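Local coordinates for protein esterase (Sinorhizobium meliloti 1021, PDB 4TX1) that is a carbohydrate acetylesterase of the SGNH hydrolase family, probably with arylesterase activity, removing acyl groups by ester hydrolysis, at residues L60-D68 with C74-L82. Residues are numbered along the deposited sequence; the frame is centred on the assembly and turned at random.
Sequences LNGRTTAYD and CDRNGARVL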
ATOM      1  N   LEU A  60      13.666   2.336 -16.080  1.00 12.61           N
ATOM      2  CA  LEU A  60      12.212   2.599 -16.071  1.00 11.05           C
ATOM      3  C   LEU A  60      11.880   4.042 -16.334  1.00 10.96           C
ATOM      4  O   LEU A  60      12.279   4.941 -15.613  1.00 10.88           O
ATOM      5  CB  LEU A  60      11.585   2.183 -14.692  1.00 10.94           C
ATOM      6  CG  LEU A  60      10.071   2.448 -14.553  1.00 10.28           C
ATOM      7  CD1 LEU A  60       9.314   1.468 -15.460  1.00  9.94           C
ATOM      8  CD2 LEU A  60       9.599   2.229 -13.085  1.00 11.39           C
ATOM      9  N   ASN A  61      11.101   4.288 -17.377  1.00 10.54           N
ATOM     10  CA  ASN A  61      10.737   5.633 -17.726  1.00 10.67           C
ATOM     11  C   ASN A  61       9.974   6.363 -16.574  1.00 11.04           C
ATOM     12  O   ASN A  61       9.011   5.796 -16.046  1.00 12.51           O
ATOM     13  CB  ASN A  61       9.918   5.711 -18.973  1.00 10.99           C
ATOM     14  CG  ASN A  61      10.711   5.358 -20.243  1.00 12.43           C
ATOM     15  OD1 ASN A  61      11.872   4.937 -20.167  1.00 13.52           O
ATOM     16  ND2 ASN A  61      10.025   5.341 -21.383  1.00 13.62           N
ATOM     17  N   GLY A  62      10.472   7.514 -16.179  1.00 11.45           N
ATOM     18  CA  GLY A  62       9.926   8.348 -15.123  1.00 11.49           C
ATOM     19  C   GLY A  62      10.387   7.988 -13.697  1.00 10.24           C
ATOM     20  O   GLY A  62       9.899   8.531 -12.741  1.00 11.83           O
ATOM     21  N   ARG A  63      11.267   7.030 -13.561  1.00  9.51           N
ATOM     22  CA  ARG A  63      11.653   6.595 -12.250  1.00  9.20           C
ATOM     23  C   ARG A  63      12.329   7.735 -11.481  1.00 10.82           C
ATOM     24  O   ARG A  63      13.177   8.354 -12.016  1.00 10.61           O
ATOM     25  CB  ARG A  63      12.619   5.427 -12.337  1.00 20.00           C
ATOM     26  CG  ARG A  63      13.225   4.993 -11.019  1.00 20.00           C
ATOM     27  CD  ARG A  63      14.018   3.707 -11.114  1.00 20.00           C
ATOM     28  NE  ARG A  63      13.203   2.523 -11.090  1.00 20.00           N
ATOM     29  CZ  ARG A  63      13.493   1.390 -11.713  1.00 20.00           C
ATOM     30  NH1 ARG A  63      14.522   1.291 -12.534  1.00 20.00           N
ATOM     31  NH2 ARG A  63      12.701   0.381 -11.573  1.00 20.00           N
ATOM     32  N   THR A  64      11.918   7.945 -10.234  1.00 10.09           N
ATOM     33  CA  THR A  64      12.487   8.912  -9.340  1.00 10.99           C
ATOM     34  C   THR A  64      13.424   8.178  -8.363  1.00 11.31           C
ATOM     35  O   THR A  64      13.430   6.931  -8.284  1.00 11.38           O
ATOM     36  CB  THR A  64      11.423   9.591  -8.503  1.00 10.75           C
ATOM     37  OG1 THR A  64      10.948   8.632  -7.501  1.00 11.85           O
ATOM     38  CG2 THR A  64      10.235  10.107  -9.388  1.00 12.37           C
ATOM     39  N   THR A  65      14.192   8.956  -7.583  1.00 11.79           N
ATOM     40  CA  THR A  65      15.061   8.342  -6.651  1.00 11.36           C
ATOM     41  C   THR A  65      14.258   7.627  -5.565  1.00 12.84           C
ATOM     42  O   THR A  65      14.446   6.432  -5.318  1.00 12.27           O
ATOM     43  CB  THR A  65      16.049   9.398  -6.042  1.00 11.54           C
ATOM     44  OG1 THR A  65      15.309  10.401  -5.354  1.00 11.76           O
ATOM     45  CG2 THR A  65      17.011  10.063  -7.089  1.00 11.88           C
ATOM     46  N   ALA A  66      13.331   8.312  -4.925  1.00 11.12           N
ATOM     47  CA  ALA A  66      12.658   7.751  -3.738  1.00 12.11           C
ATOM     48  C   ALA A  66      11.287   8.365  -3.522  1.00 12.01           C
ATOM     49  O   ALA A  66      10.811   8.530  -2.363  1.00 12.66           O
ATOM     50  CB  ALA A  66      13.515   7.918  -2.454  1.00 11.77           C
ATOM     51  N   TYR A  67      10.644   8.752  -4.617  1.00 11.95           N
ATOM     52  CA  TYR A  67       9.394   9.536  -4.580  1.00 12.77           C
ATOM     53  C   TYR A  67       8.310   8.910  -5.421  1.00 12.19           C
ATOM     54  O   TYR A  67       8.507   8.440  -6.500  1.00 11.28           O
ATOM     55  CB  TYR A  67       9.673  10.971  -4.985  1.00 13.64           C
ATOM     56  CG  TYR A  67      10.750  11.631  -4.134  1.00 12.25           C
ATOM     57  CD1 TYR A  67      10.444  12.199  -2.866  1.00 14.88           C
ATOM     58  CD2 TYR A  67      12.052  11.607  -4.522  1.00 12.30           C
ATOM     59  CE1 TYR A  67      11.447  12.687  -2.071  1.00 14.28           C
ATOM     60  CE2 TYR A  67      13.074  12.081  -3.665  1.00 12.95           C
ATOM     61  CZ  TYR A  67      12.738  12.650  -2.463  1.00 15.00           C
ATOM     62  OH  TYR A  67      13.751  13.188  -1.709  1.00 15.92           O
ATOM     63  N   ASP A  68       7.077   8.976  -4.942  1.00 12.51           N
ATOM     64  CA  ASP A  68       5.978   8.403  -5.664  1.00 12.91           C
ATOM     65  C   ASP A  68       5.567   9.251  -6.879  1.00 12.59           C
ATOM     66  O   ASP A  68       5.560  10.500  -6.846  1.00 15.24           O
ATOM     67  CB  ASP A  68       4.768   8.411  -4.740  1.00 15.17           C
ATOM     68  CG  ASP A  68       4.944   7.496  -3.546  1.00 21.76           C
ATOM     69  OD1 ASP A  68       5.593   6.421  -3.701  1.00 16.65           O
ATOM     70  OD2 ASP A  68       4.500   7.977  -2.408  1.00 26.65           O
ATOM     71  N   CYS A  74       3.062   1.706 -13.769  1.00 11.32           N
ATOM     72  CA  CYS A  74       4.281   1.176 -13.158  1.00 11.64           C
ATOM     73  C   CYS A  74       4.464   1.917 -11.833  1.00 10.53           C
ATOM     74  O   CYS A  74       3.823   2.979 -11.619  1.00 11.91           O
ATOM     75  CB  CYS A  74       5.497   1.411 -14.024  1.00 11.32           C
ATOM     76  SG  CYS A  74       5.809   3.091 -14.523  1.00 13.15           S
ATOM     77  N   ASP A  75       5.356   1.386 -11.006  1.00 10.18           N
ATOM     78  CA  ASP A  75       5.777   2.067  -9.751  1.00 10.59           C
ATOM     79  C   ASP A  75       7.066   2.750 -10.075  1.00 10.27           C
ATOM     80  O   ASP A  75       8.104   2.101 -10.253  1.00 11.03           O
ATOM     81  CB  ASP A  75       5.897   1.108  -8.598  1.00 11.89           C
ATOM     82  CG  ASP A  75       6.238   1.740  -7.314  1.00 12.13           C
ATOM     83  OD1 ASP A  75       6.515   2.974  -7.254  1.00 11.82           O
ATOM     84  OD2 ASP A  75       6.087   0.969  -6.289  1.00 13.74           O
ATOM     85  N   ARG A  76       7.001   4.093 -10.098  1.00 10.45           N
ATOM     86  CA  ARG A  76       8.165   4.951 -10.445  1.00 10.43           C
ATOM     87  C   ARG A  76       9.012   5.281  -9.217  1.00 11.49           C
ATOM     88  O   ARG A  76       9.990   5.991  -9.322  1.00 11.13           O
ATOM     89  CB  ARG A  76       7.649   6.212 -11.117  1.00 10.88           C
ATOM     90  CG  ARG A  76       7.286   5.966 -12.583  1.00 11.41           C
ATOM     91  CD  ARG A  76       6.681   7.213 -13.189  1.00 11.47           C
ATOM     92  NE  ARG A  76       6.684   7.109 -14.639  1.00 12.30           N
ATOM     93  CZ  ARG A  76       6.202   8.048 -15.453  1.00 14.06           C
ATOM     94  NH1 ARG A  76       5.549   9.106 -14.985  1.00 15.46           N
ATOM     95  NH2 ARG A  76       6.265   7.904 -16.773  1.00 13.88           N
ATOM     96  N   ASN A  77       8.622   4.821  -8.030  1.00 10.95           N
ATOM     97  CA  ASN A  77       9.448   5.150  -6.864  1.00 10.00           C
ATOM     98  C   ASN A  77      10.663   4.209  -6.809  1.00 10.00           C
ATOM     99  O   ASN A  77      10.562   3.017  -6.670  1.00 10.48           O
ATOM    100  CB  ASN A  77       8.579   4.967  -5.575  1.00 10.48           C
ATOM    101  CG  ASN A  77       9.257   5.409  -4.305  1.00 11.67           C
ATOM    102  OD1 ASN A  77       8.545   6.067  -3.409  1.00 14.26           O
ATOM    103  ND2 ASN A  77      10.482   5.047  -4.099  1.00  8.60           N
ATOM    104  N   GLY A  78      11.851   4.801  -7.014  1.00 10.40           N
ATOM    105  CA  GLY A  78      13.013   3.947  -7.161  1.00 10.09           C
ATOM    106  C   GLY A  78      13.293   3.150  -5.915  1.00 10.11           C
ATOM    107  O   GLY A  78      13.672   2.009  -5.997  1.00 10.68           O
ATOM    108  N   ALA A  79      13.062   3.742  -4.764  1.00 11.24           N
ATOM    109  CA  ALA A  79      13.375   3.085  -3.515  1.00 12.31           C
ATOM    110  C   ALA A  79      12.404   1.962  -3.199  1.00 12.32           C
ATOM    111  O   ALA A  79      12.802   0.932  -2.668  1.00 13.87           O
ATOM    112  CB  ALA A  79      13.380   4.104  -2.401  1.00 12.03           C
ATOM    113  N   ARG A  80      11.125   2.126  -3.491  1.00 12.46           N
ATOM    114  CA  ARG A  80      10.144   1.063  -3.214  1.00 12.56           C
ATOM    115  C   ARG A  80      10.390  -0.188  -4.035  1.00 12.44           C
ATOM    116  O   ARG A  80      10.222  -1.293  -3.563  1.00 14.20           O
ATOM    117  CB  ARG A  80       8.689   1.568  -3.398  1.00 13.80           C
ATOM    118  CG  ARG A  80       7.683   0.456  -2.991  1.00 16.54           C
ATOM    119  CD  ARG A  80       6.324   1.180  -2.663  1.00 19.20           C
ATOM    120  NE  ARG A  80       5.969   2.111  -3.751  1.00 20.93           N
ATOM    121  CZ  ARG A  80       5.637   3.347  -3.626  1.00 18.67           C
ATOM    122  NH1 ARG A  80       5.468   3.896  -2.375  1.00 20.57           N
ATOM    123  NH2 ARG A  80       5.370   4.047  -4.744  1.00 19.23           N
ATOM    124  N   VAL A  81      10.803   0.009  -5.291  1.00 10.12           N
ATOM    125  CA  VAL A  81      11.050  -1.026  -6.251  1.00 10.07           C
ATOM    126  C   VAL A  81      12.404  -1.718  -6.056  1.00  9.17           C
ATOM    127  O   VAL A  81      12.582  -2.907  -6.377  1.00 10.24           O
ATOM    128  CB  VAL A  81      10.774  -0.566  -7.661  1.00 10.08           C
ATOM    129  CG1 VAL A  81      11.219  -1.614  -8.716  1.00 12.25           C
ATOM    130  CG2 VAL A  81       9.290  -0.202  -7.791  1.00 11.78           C
ATOM    131  N   LEU A  82      13.367  -0.991  -5.564  1.00 10.54           N
ATOM    132  CA  LEU A  82      14.742  -1.522  -5.693  1.00 10.38           C
ATOM    133  C   LEU A  82      14.987  -2.861  -4.987  1.00 11.54           C
ATOM    134  O   LEU A  82      15.573  -3.735  -5.576  1.00 11.44           O
ATOM    135  CB  LEU A  82      15.739  -0.489  -5.165  1.00 20.00           C
ATOM    136  CG  LEU A  82      17.211  -0.910  -5.158  1.00 20.00           C
ATOM    137  CD1 LEU A  82      17.701  -1.166  -6.575  1.00 20.00           C
ATOM    138  CD2 LEU A  82      18.069   0.142  -4.472  1.00 20.00           C
TER
HETATM  139  O   HOH W   1      10.746   2.331  -9.562  1.00 11.58           O
HETATM  140  O   HOH W   2       3.620   6.124  -0.654  1.00 36.58           O
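R80 lies between two aspartates, D68 across the contact and D75 in its own segment. NE and NH2 grip D75 side-on, one nitrogen to each carboxylate oxygen. The R80 NE bond to D75 OD2 is straight, 2.8 Å long, and uses the syn lone pair. R80 NH2 also forms a salt bridge to D68 OD1 at 2.6 Å, meeting it from above the carboxylate plane. The R80 chain bends at chi3 (49°), which turns the guanidinium back toward both acids. D75 OD1 also accepts from N77 N on its other face, an Asx turn just before the helix. The arginine probably offsets the repulsion between the two acids.

R76 runs along the 60-63 turn, its chain extended from CG to NE. G62 CA sits 3.4 Å above one face of the R76 guanidinium, offset toward its rim. R76 NE gives a weak bond to N61 O at 3.0 Å, and R76 NH1 pairs with D69. With an alanine at this position, D69 would probably lose its charged mate and G62 the flat group it packs on. G62 has positive phi within the type II turn L60-R63, and a side chain there would run into R76 NE.

The backbones meet in a single bridge at T64 and N77. T64 N bonds to R76 O at 2.9 Å, while G78 N returns a weak bond to T64 O. One water accepts from R63 NE and donates to D75 O, while R63 NH1 bonds to G20 O.

N61 touches S22, part of a probable Ser-His-Asp triad. The contact joins the loop after strand 53-59 to the start of helix 78-89. A79 packs against A66 and helix 112-127, while R63 and V81 lie against Y19 of strand 14-20.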